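Local coordinates for acetylcholine-binding protein (Bulinus truncatus, PDB 2BJ0), which binds acetylcholine as a soluble pentameric homologue of the extracellular ligand-binding domain of nicotinic acetylcholine receptors, at the interface of chains A and B. Coordinates in Å, arbitrary orientation; residue numbers count along the deposited sequence, not the author numbering. Chains: chain A/B, Acetylcholine-binding protein.

The interface of chains A and B. Residues chain A 84, 86, 142-143; chain B 98-99, 101, 113.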
loop_
_atom_site.group_PDB
_atom_site.type_symbol
_atom_site.label_atom_id
_atom_site.label_comp_id
_atom_site.label_asym_id
_atom_site.label_seq_id
_atom_site.Cartn_x
_atom_site.Cartn_y
_atom_site.Cartn_z
ATOM N N ASP A 84 -5.801 -16.248 -11.466
ATOM C CA ASP A 84 -6.005 -15.792 -10.093
ATOM C C ASP A 84 -5.579 -16.868 -9.097
ATOM O O ASP A 84 -6.375 -17.295 -8.271
ATOM C CB ASP A 84 -7.460 -15.376 -9.872
ATOM C CG ASP A 84 -8.435 -16.548 -10.004
ATOM O OD1 ASP A 84 -8.145 -17.457 -10.838
ATOM O OD2 ASP A 84 -9.476 -16.652 -9.303
ATOM N N SER A 86 -4.266 -18.474 -5.859
ATOM C CA SER A 86 -4.163 -18.133 -4.463
ATOM C C SER A 86 -3.511 -19.292 -3.756
ATOM O O SER A 86 -3.629 -20.473 -4.188
ATOM C CB SER A 86 -5.544 -17.840 -3.842
ATOM O OG SER A 86 -6.181 -16.713 -4.452
ATOM N N TRP A 142 -8.602 -19.298 -7.264
ATOM C CA TRP A 142 -9.601 -19.006 -6.265
ATOM C C TRP A 142 -11.016 -19.059 -6.803
ATOM O O TRP A 142 -11.931 -19.405 -6.058
ATOM C CB TRP A 142 -9.352 -17.619 -5.661
ATOM C CG TRP A 142 -10.138 -17.376 -4.413
ATOM C CD1 TRP A 142 -11.148 -16.489 -4.250
ATOM C CD2 TRP A 142 -9.981 -18.044 -3.155
ATOM N NE1 TRP A 142 -11.626 -16.546 -2.962
ATOM C CE2 TRP A 142 -10.923 -17.488 -2.266
ATOM C CE3 TRP A 142 -9.113 -19.040 -2.676
ATOM C CZ2 TRP A 142 -11.038 -17.894 -0.936
ATOM C CZ3 TRP A 142 -9.227 -19.448 -1.342
ATOM C CH2 TRP A 142 -10.197 -18.882 -0.497
ATOM N N THR A 143 -11.209 -18.675 -8.067
ATOM C CA THR A 143 -12.559 -18.473 -8.577
ATOM C C THR A 143 -12.895 -19.089 -9.914
ATOM O O THR A 143 -14.014 -18.875 -10.369
ATOM C CB THR A 143 -12.915 -16.942 -8.685
ATOM O OG1 THR A 143 -12.070 -16.343 -9.679
ATOM C CG2 THR A 143 -12.602 -16.215 -7.388
ATOM N N SER B 98 -6.957 -13.746 -0.534
ATOM C CA SER B 98 -7.414 -14.416 -1.750
ATOM C C SER B 98 -7.568 -13.440 -2.920
ATOM O O SER B 98 -7.471 -12.225 -2.735
ATOM C CB SER B 98 -8.710 -15.146 -1.458
ATOM O OG SER B 98 -9.646 -14.253 -0.901
ATOM N N ALA B 99 -7.792 -13.978 -4.116
ATOM C CA ALA B 99 -8.012 -13.169 -5.321
ATOM C C ALA B 99 -9.284 -12.313 -5.196
ATOM O O ALA B 99 -10.337 -12.817 -4.815
ATOM C CB ALA B 99 -8.107 -14.067 -6.551
ATOM N N ARG B 101 -11.966 -11.423 -6.671
ATOM C CA ARG B 101 -12.872 -11.722 -7.778
ATOM C C ARG B 101 -14.182 -12.334 -7.288
ATOM O O ARG B 101 -14.213 -12.974 -6.261
ATOM C CB ARG B 101 -12.216 -12.672 -8.756
ATOM C CG ARG B 101 -10.935 -12.219 -9.358
ATOM C CD ARG B 101 -10.483 -13.137 -10.502
ATOM N NE ARG B 101 -9.910 -12.275 -11.503
ATOM C CZ ARG B 101 -10.386 -12.051 -12.706
ATOM N NH1 ARG B 101 -11.423 -12.713 -13.200
ATOM N NH2 ARG B 101 -9.739 -11.184 -13.452
ATOM N N VAL B 113 -16.094 -14.694 -1.955
ATOM C CA VAL B 113 -15.568 -15.330 -0.749
ATOM C C VAL B 113 -14.203 -14.783 -0.412
ATOM O O VAL B 113 -13.216 -15.414 -0.716
ATOM C CB VAL B 113 -15.494 -16.915 -0.860
ATOM C CG1 VAL B 113 -15.071 -17.553 0.488
ATOM C CG2 VAL B 113 -16.813 -17.500 -1.285
#
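A:Trp142 lays one face of its indole on B:Ser98, whose CB stands 3.3 Å above the ring plane, over the middle of the bicycle, in a CH-pi contact with both rings. At the rim of the same indole, NE1 donates a hydrogen bond of 3.0 Å to the backbone O of B:Val113. The acceptor lies almost in the ring plane, whereas the indole nitrogen is tilted 30° from the plane of the carbonyl group and meets it obliquely. CG, anti to the backbone N (chi1 -167°), turns the indole so that a face meets B:Ser98 and the N-H edge meets B:Val113. An alanine in place of A:Trp142 would probably leave the B:Val113 carbonyl without this donor and open a gap over B:Ser98 CB. Next to the ring, the B:Ala99 methyl packs against both A:Asp84 CB, 3.6 Å from its CB, and A:Trp142 CB, approached from two directions, while its backbone N donates to the hydroxyl OG of A:Ser86 at 3.2 Å. Further along, the aliphatic stem of B:Arg101 crosses A:Thr143 at about a right angle, its CD 3.7 Å from the hydroxyl OG1. The guanidinium makes no salt bridge with A:Asp84, whose carboxylate plane is turned 65° from it; their opposite charges may still attract weakly. Instead, OD2 of A:Asp84 accepts the A:Thr143 hydroxyl OG1 at 2.6 Å, met from above the carboxylate plane, and this bond within chain A ties together the two loops that face B:Arg101. The patch forms part of the subunit interface of the pentamer. A:Trp142 is the conserved loop B tryptophan of the aromatic cage, with chain A as principal subunit, so these contacts probably help to fix the wall of the acetylcholine pocket against the complementary subunit.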